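Local coordinates for protein HRI1 (PDB 3RBY), which is of unknown function and non-essential in yeast, but interacts with the protein kinase HRR25 and may interact with SEC72, at residues Asn69-Gln74 and Asn97-Asn102; Val108-Ala113 and Phe126-Gln131; Ala154-Leu159 and Val240-Ala245. All coordinates share one frame; numbering follows the deposited sequence.

Contact 1 of 3, residues Asn69-Gln74 and Asn97-Asn102; sequences NGVVTQ and NTTWKN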
# COMPACT_ATOMS: atom_id res chain seq x y z
N ASN A 69 9.05 16.27 13.25
CA ASN A 69 7.68 16.45 12.78
C ASN A 69 7.24 15.42 11.75
O ASN A 69 6.27 15.64 11.02
CB ASN A 69 7.47 17.87 12.23
CG ASN A 69 8.65 18.36 11.40
OD1 ASN A 69 9.81 18.11 11.72
ND2 ASN A 69 8.34 19.07 10.32
N GLY A 70 7.94 14.29 11.70
CA GLY A 70 7.72 13.27 10.69
C GLY A 70 8.74 13.40 9.57
O GLY A 70 8.84 12.53 8.69
N VAL A 71 9.50 14.50 9.62
CA VAL A 71 10.59 14.74 8.67
C VAL A 71 11.92 14.20 9.21
O VAL A 71 12.39 14.62 10.28
CB VAL A 71 10.72 16.24 8.36
CG1 VAL A 71 11.68 16.46 7.19
CG2 VAL A 71 9.36 16.82 8.05
N VAL A 72 12.51 13.25 8.48
CA VAL A 72 13.86 12.80 8.79
C VAL A 72 14.70 12.76 7.52
O VAL A 72 14.18 12.58 6.42
CB VAL A 72 13.87 11.44 9.56
CG1 VAL A 72 12.47 11.05 9.98
CG2 VAL A 72 14.55 10.34 8.75
N THR A 73 16.00 12.98 7.67
CA THR A 73 16.90 13.05 6.53
C THR A 73 17.78 11.83 6.54
O THR A 73 18.19 11.34 7.60
CB THR A 73 17.79 14.30 6.58
OG1 THR A 73 18.50 14.34 7.83
CG2 THR A 73 16.95 15.56 6.42
N GLN A 74 18.08 11.33 5.36
CA GLN A 74 18.95 10.19 5.29
C GLN A 74 19.94 10.43 4.17
O GLN A 74 19.55 10.64 3.01
CB GLN A 74 18.14 8.90 5.08
CG GLN A 74 17.15 8.63 6.21
CD GLN A 74 16.67 7.18 6.21
OE1 GLN A 74 17.48 6.25 6.25
NE2 GLN A 74 15.36 6.98 6.15
N ASN A 97 21.38 12.49 -1.04
CA ASN A 97 20.67 13.13 0.05
C ASN A 97 19.15 13.01 -0.06
O ASN A 97 18.55 13.50 -1.03
CB ASN A 97 21.09 14.60 0.14
CG ASN A 97 22.59 14.75 0.33
OD1 ASN A 97 23.11 14.54 1.43
ND2 ASN A 97 23.30 15.10 -0.74
N THR A 98 18.54 12.34 0.92
CA THR A 98 17.10 12.09 0.86
C THR A 98 16.36 12.64 2.07
O THR A 98 16.92 12.79 3.15
CB THR A 98 16.76 10.58 0.71
OG1 THR A 98 17.05 9.90 1.94
CG2 THR A 98 17.57 9.96 -0.44
N THR A 99 15.08 12.92 1.86
CA THR A 99 14.20 13.40 2.91
C THR A 99 12.99 12.49 3.00
O THR A 99 12.40 12.12 1.97
CB THR A 99 13.73 14.84 2.61
OG1 THR A 99 14.86 15.71 2.57
CG2 THR A 99 12.77 15.32 3.68
N TRP A 100 12.60 12.15 4.22
CA TRP A 100 11.50 11.23 4.48
C TRP A 100 10.41 11.90 5.32
O TRP A 100 10.69 12.45 6.38
CB TRP A 100 12.04 10.00 5.20
CG TRP A 100 13.03 9.26 4.37
CD1 TRP A 100 14.30 9.67 4.04
CD2 TRP A 100 12.85 7.97 3.75
NE1 TRP A 100 14.91 8.71 3.26
CE2 TRP A 100 14.05 7.66 3.06
CE3 TRP A 100 11.80 7.04 3.72
CZ2 TRP A 100 14.22 6.47 2.34
CZ3 TRP A 100 11.98 5.86 3.01
CH2 TRP A 100 13.18 5.59 2.33
N LYS A 101 9.18 11.83 4.85
CA LYS A 101 8.08 12.51 5.52
C LYS A 101 6.93 11.53 5.76
O LYS A 101 6.33 11.03 4.80
CB LYS A 101 7.58 13.69 4.66
CG LYS A 101 8.57 14.86 4.47
CD LYS A 101 8.35 15.54 3.10
CE LYS A 101 8.46 17.08 3.15
NZ LYS A 101 7.18 17.74 3.61
N ASN A 102 6.63 11.27 7.04
CA ASN A 102 5.48 10.45 7.42
C ASN A 102 4.15 11.12 7.05
O ASN A 102 3.97 12.31 7.31
CB ASN A 102 5.48 10.17 8.93
CG ASN A 102 6.61 9.24 9.37
OD1 ASN A 102 7.04 8.36 8.62
ND2 ASN A 102 7.09 9.44 10.59
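Gln74 and Trp100 meet on one face of an antiparallel strand pair, the amide of the first lying over the indole of the second. From Gln74 CB outward, CB, CG, CD and NE2 each have a neighbour on 97-102. CB sits 3.5 Å from Thr98 OG1. CG, turned anti to the carbonyl carbon (chi1 -60°), comes 3.7 Å from both Trp100 NE1 and Trp100 CD1. CD stays above the same edge of the pyrrole ring, and NE2 ends 3.3 Å above the indole plane, offset toward the rim, with Trp100 CE2 3.4 Å away. The amide and ring planes are 37° apart, so the amide is tilted over the indole and not stacked flat on it. Gln74 NE2 and Trp100 NE1 are both donors and do not bond each other: Trp100 NE1 gives its hydrogen to Thr98 OG1 at 2.8 Å, and Gln74 NE2 makes a weak hydrogen bond to a bound triethylene glycol.

Thr98 OG1 in turn donates to Gln74 O at 2.8 Å, and that carbonyl also accepts from Thr98 N. A relay thus runs from indole to hydroxyl to backbone, fixing the hydroxyl's direction and tethering the ring's nitrogen edge. Further along, Val72 and Trp100 exchange backbone bonds as a hydrogen-bonded pair, and Val72 O lies at the edge of the indole, in its plane. On the other face Val71 CG1 touches Thr99 CG2 at 3.8 Å. Gly70, at positive phi (99°), leads into strand 71-76, and its carbonyl receives Asn102 N. Trp100 also stacks on Trp130, two strands away. The arrangement is that of neighbouring antiparallel strands in a large sheet of this beta-rich protein, with a tryptophan-lined face where the glycol, probably from the crystallisation liquor, has settled.

Contact 2 of 3, residues Val108-Ala113 and Phe126-Gln131; sequences VEETGA and FREMWQ. Unlike the reference sequence in segment 126-131: Met129 (reference Leu).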
# COMPACT_ATOMS: atom_id res chain seq x y z
N VAL A 108 4.99 6.62 3.94
CA VAL A 108 6.14 7.51 4.08
C VAL A 108 6.63 7.97 2.72
O VAL A 108 7.02 7.15 1.86
CB VAL A 108 7.32 6.81 4.79
CG1 VAL A 108 8.46 7.81 5.05
CG2 VAL A 108 6.87 6.15 6.09
N GLU A 109 6.62 9.29 2.51
CA GLU A 109 7.11 9.84 1.25
C GLU A 109 8.63 10.07 1.31
O GLU A 109 9.11 10.86 2.15
CB GLU A 109 6.40 11.17 0.93
CG GLU A 109 6.98 11.89 -0.31
CD GLU A 109 6.47 13.32 -0.45
OE1 GLU A 109 5.67 13.58 -1.37
OE2 GLU A 109 6.89 14.19 0.36
N GLU A 110 9.37 9.40 0.43
CA GLU A 110 10.80 9.68 0.28
C GLU A 110 11.02 10.58 -0.94
O GLU A 110 10.54 10.28 -2.03
CB GLU A 110 11.61 8.38 0.10
CG GLU A 110 13.07 8.62 -0.26
CD GLU A 110 13.76 7.39 -0.83
OE1 GLU A 110 13.09 6.33 -1.00
OE2 GLU A 110 14.97 7.47 -1.13
N THR A 111 11.75 11.68 -0.75
CA THR A 111 12.07 12.57 -1.86
C THR A 111 13.56 12.87 -1.89
O THR A 111 14.27 12.68 -0.89
CB THR A 111 11.32 13.90 -1.75
OG1 THR A 111 11.62 14.53 -0.49
CG2 THR A 111 9.83 13.66 -1.86
N GLY A 112 14.03 13.34 -3.05
CA GLY A 112 15.41 13.75 -3.19
C GLY A 112 15.79 14.11 -4.62
O GLY A 112 14.97 14.03 -5.54
N ALA A 113 17.04 14.52 -4.79
CA ALA A 113 17.60 14.81 -6.10
C ALA A 113 18.76 13.86 -6.39
O ALA A 113 19.34 13.28 -5.47
CB ALA A 113 18.06 16.26 -6.18
N PHE A 126 13.40 13.05 -7.51
CA PHE A 126 12.59 11.84 -7.50
C PHE A 126 11.69 11.77 -6.28
O PHE A 126 11.90 12.49 -5.28
CB PHE A 126 13.47 10.58 -7.55
CG PHE A 126 14.27 10.35 -6.29
CD1 PHE A 126 15.56 10.87 -6.16
CD2 PHE A 126 13.75 9.60 -5.24
CE1 PHE A 126 16.31 10.66 -5.00
CE2 PHE A 126 14.49 9.38 -4.08
CZ PHE A 126 15.77 9.91 -3.96
N ARG A 127 10.67 10.92 -6.36
CA ARG A 127 9.83 10.63 -5.22
C ARG A 127 9.48 9.15 -5.17
O ARG A 127 9.21 8.52 -6.18
CB ARG A 127 8.55 11.47 -5.20
CG ARG A 127 7.46 10.86 -4.32
CD ARG A 127 6.34 11.83 -4.02
NE ARG A 127 6.07 12.70 -5.16
CZ ARG A 127 5.96 14.02 -5.06
NH1 ARG A 127 5.72 14.75 -6.14
NH2 ARG A 127 6.08 14.60 -3.87
N GLU A 128 9.48 8.61 -3.96
CA GLU A 128 9.10 7.23 -3.74
C GLU A 128 8.15 7.17 -2.58
O GLU A 128 8.38 7.80 -1.56
CB GLU A 128 10.34 6.38 -3.48
CG GLU A 128 11.05 6.03 -4.75
CD GLU A 128 12.45 5.53 -4.52
OE1 GLU A 128 13.35 6.38 -4.38
OE2 GLU A 128 12.65 4.29 -4.49
N MET A 129 7.08 6.41 -2.75
CA MET A 129 6.12 6.21 -1.68
C MET A 129 6.31 4.83 -1.07
O MET A 129 6.44 3.83 -1.78
CB MET A 129 4.70 6.38 -2.22
CG MET A 129 3.83 7.29 -1.37
SD MET A 129 4.55 8.92 -1.16
CE MET A 129 5.05 9.19 -2.84
N TRP A 130 6.33 4.80 0.27
CA TRP A 130 6.62 3.57 0.99
C TRP A 130 5.53 3.16 1.96
O TRP A 130 5.02 3.98 2.73
CB TRP A 130 7.94 3.68 1.78
CG TRP A 130 9.12 3.89 0.91
CD1 TRP A 130 9.65 5.09 0.52
CD2 TRP A 130 9.92 2.87 0.28
NE1 TRP A 130 10.74 4.87 -0.31
CE2 TRP A 130 10.92 3.53 -0.47
CE3 TRP A 130 9.89 1.47 0.29
CZ2 TRP A 130 11.88 2.83 -1.21
CZ3 TRP A 130 10.83 0.78 -0.45
CH2 TRP A 130 11.82 1.46 -1.18
N GLN A 131 5.24 1.86 1.93
CA GLN A 131 4.27 1.26 2.83
C GLN A 131 4.97 0.41 3.90
O GLN A 131 5.56 -0.64 3.59
CB GLN A 131 3.30 0.38 2.04
CG GLN A 131 2.33 -0.36 2.95
CD GLN A 131 1.34 0.58 3.60
OE1 GLN A 131 0.44 1.11 2.93
NE2 GLN A 131 1.50 0.81 4.91
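Glu110 and Trp130 meet in the antiparallel pairing of a beta hairpin, strands 108-114 and 124-132, which lies within the large antiparallel sheet between strand 96-102 on one side and strand 4-12 on the other. Backbone bonds pair Val108 with Trp130, Glu110 with Glu128 and Gly112 with Phe126. Trp130 NE1 donates to Glu110 OE1 at 2.9 Å, using the anti lone pair of that oxygen, with carboxylate and indole side by side and their planes 28° apart. Phe126 CG takes the position between backbone N and carbonyl carbon (chi1 68°), and the ring folds over Gly112, whose CA lies 4.1 Å from the ring centroid in a CH-pi contact. Glu110 OE2 approaches the rim of that ring, 3.5 Å from Phe126 CE2, and is hydrogen-bonded to a triethylene glycol.

The other face carries a salt bridge: Arg127 NH2 reaches Glu109 OE1 at 2.7 Å, coming from above the carboxylate plane. Beside it, Met129 SD packs 3.6 Å from Glu109 CB, and Pro17 and Leu10 of the second subunit pack against this side.

Glu110 OE1 and Glu128 OE1 stand 3.4 Å apart. Glu128 is paired with Arg37 through OE2, and the indole N-H serves Glu110, so the repulsion is probably offset; even so, such closeness could raise the proton affinity of one carboxylate.

Contact 3 of 3, residues Ala154-Leu159 and Val240-Ala245; sequences ARSIVL and VIEYHA. With SO4 (sulfate ion), chain F.
A classic beta bulge marks this strand pair, in which Ile241 and Glu242 both face Val158 within the smaller antiparallel sheet. Val158 O takes Ile241 N at 2.9 Å and, more weakly, Glu242 N at 3.4 Å. The extra residue shifts the register by one, and Leu159 then faces Val240, CG to CG2 at 3.9 Å. Val158 CG1 packs on Ile241 CG1, while its CG2 lies against Glu242 OE1. Ile157 and Tyr243, on the face of Leu159 and Val240, run side by side, Ile157 CD1 touching Tyr243 CE1 at 3.5 Å; the Tyr243 hydroxyl bonds Tyr222 O.

Ser156 OG, anti to its backbone N (chi1 -178°), donates to Glu242 OE2 at 2.9 Å from above the carboxylate plane. Beyond the His244 end of the pairing a water bridges Ala154 O and His244 O, and Arg155 N donates to O1 of a sulfate, probably from the crystallisation liquor, at 3.0 Å; Arg155 NE is hydrogen-bonded to Gly174 O.

Glu242 is buried yet well supplied with donors: Ser28 OG at OE1, and Asp30 N together with Ser156 OG at OE2. These bonds would favour the ionised carboxylate, and they tie the C-terminal strand to the loop after strand 24-27.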
# COMPACT_ATOMS: atom_id res chain seq x y z
N ALA A 154 9.19 -8.60 16.42
CA ALA A 154 9.92 -9.19 15.30
C ALA A 154 11.42 -9.19 15.54
O ALA A 154 12.02 -8.15 15.85
CB ALA A 154 9.59 -8.49 14.00
N ARG A 155 12.01 -10.37 15.41
CA ARG A 155 13.46 -10.50 15.46
C ARG A 155 14.12 -9.61 14.42
O ARG A 155 13.54 -9.30 13.36
CB ARG A 155 13.86 -11.95 15.22
CG ARG A 155 13.56 -12.40 13.82
CD ARG A 155 13.85 -13.88 13.64
NE ARG A 155 13.37 -14.31 12.34
CZ ARG A 155 13.82 -15.38 11.70
NH1 ARG A 155 14.76 -16.14 12.25
NH2 ARG A 155 13.33 -15.69 10.50
N SER A 156 15.35 -9.20 14.74
CA SER A 156 16.17 -8.37 13.86
C SER A 156 17.59 -8.92 13.88
O SER A 156 18.30 -8.80 14.89
CB SER A 156 16.14 -6.91 14.33
OG SER A 156 16.88 -6.06 13.47
N ILE A 157 17.99 -9.54 12.77
CA ILE A 157 19.24 -10.29 12.70
C ILE A 157 20.02 -9.93 11.43
O ILE A 157 19.45 -9.88 10.35
CB ILE A 157 19.00 -11.82 12.75
CG1 ILE A 157 18.28 -12.20 14.06
CG2 ILE A 157 20.31 -12.59 12.61
CD1 ILE A 157 17.80 -13.66 14.12
N VAL A 158 21.31 -9.66 11.58
CA VAL A 158 22.13 -9.29 10.44
C VAL A 158 23.42 -10.11 10.43
O VAL A 158 24.09 -10.22 11.47
CB VAL A 158 22.46 -7.78 10.44
CG1 VAL A 158 23.23 -7.37 9.19
CG2 VAL A 158 21.18 -6.95 10.56
N LEU A 159 23.75 -10.70 9.27
CA LEU A 159 25.04 -11.36 9.08
C LEU A 159 25.83 -10.63 8.01
O LEU A 159 25.27 -10.12 7.03
CB LEU A 159 24.89 -12.84 8.71
CG LEU A 159 24.41 -13.77 9.82
CD1 LEU A 159 22.92 -13.60 10.06
CD2 LEU A 159 24.71 -15.21 9.46
N VAL A 240 27.69 -12.86 12.56
CA VAL A 240 26.45 -12.27 13.06
C VAL A 240 26.77 -10.95 13.74
O VAL A 240 27.26 -10.94 14.88
CB VAL A 240 25.78 -13.18 14.11
CG1 VAL A 240 24.59 -12.44 14.74
CG2 VAL A 240 25.35 -14.51 13.50
N ILE A 241 26.50 -9.83 13.08
CA ILE A 241 26.86 -8.52 13.66
C ILE A 241 25.70 -7.88 14.42
O ILE A 241 25.84 -6.80 15.03
CB ILE A 241 27.40 -7.56 12.60
CG1 ILE A 241 26.27 -7.19 11.62
CG2 ILE A 241 28.58 -8.18 11.87
CD1 ILE A 241 26.64 -6.09 10.59
N GLU A 242 24.55 -8.53 14.36
CA GLU A 242 23.35 -8.08 15.07
C GLU A 242 22.46 -9.30 15.35
O GLU A 242 22.23 -10.14 14.45
CB GLU A 242 22.60 -7.03 14.23
CG GLU A 242 21.32 -6.52 14.90
CD GLU A 242 20.59 -5.45 14.08
OE1 GLU A 242 21.16 -4.96 13.07
OE2 GLU A 242 19.45 -5.09 14.45
N TYR A 243 21.98 -9.40 16.58
CA TYR A 243 21.11 -10.51 16.95
C TYR A 243 20.09 -10.11 18.02
O TYR A 243 20.27 -10.40 19.21
CB TYR A 243 21.95 -11.70 17.44
CG TYR A 243 21.21 -13.02 17.36
CD1 TYR A 243 21.14 -13.73 16.16
CD2 TYR A 243 20.59 -13.57 18.49
CE1 TYR A 243 20.46 -14.94 16.08
CE2 TYR A 243 19.91 -14.80 18.41
CZ TYR A 243 19.86 -15.48 17.21
OH TYR A 243 19.19 -16.69 17.12
N HIS A 244 19.01 -9.46 17.60
CA HIS A 244 17.90 -9.17 18.50
C HIS A 244 16.78 -10.18 18.29
O HIS A 244 15.93 -9.99 17.43
CB HIS A 244 17.35 -7.75 18.29
CG HIS A 244 18.38 -6.68 18.42
ND1 HIS A 244 19.02 -6.40 19.61
CD2 HIS A 244 18.89 -5.80 17.51
CE1 HIS A 244 19.87 -5.41 19.43
NE2 HIS A 244 19.81 -5.02 18.17
N ALA A 245 16.80 -11.26 19.08
CA ALA A 245 15.74 -12.27 19.03
C ALA A 245 14.36 -11.67 19.36
O ALA A 245 14.23 -10.69 20.11
CB ALA A 245 16.06 -13.44 19.97
OXT ALA A 245 13.33 -12.15 18.87
S SO4 F . 8.99 -13.21 14.08
O1 SO4 F . 10.30 -12.59 14.38
O2 SO4 F . 8.59 -12.92 12.70
O3 SO4 F . 7.98 -12.64 14.98
O4 SO4 F . 9.11 -14.67 14.26
O HOH W 1 13.83 -7.81 17.76

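Contacts 1 and 2 are consecutive pieces of one sheet, their centres 9 Å apart, and share the seam between strands 96-102 and 108-114. There Thr111 N lies 2.8 Å from Thr99 O and Lys101 N 2.9 Å from Glu109 O, both probable hydrogen bonds. Trp100 CZ2 packs 3.3 Å from Glu110 CD, so the tryptophan of contact 1 borders the carboxylate of contact 2, and triethylene glycol reaches both contacts on this face. Contact 3 belongs to the other sheet: its centre is about 25 Å from that of contact 1 and 27 Å from that of contact 2, and nearest atoms are about 14 Å away in each case.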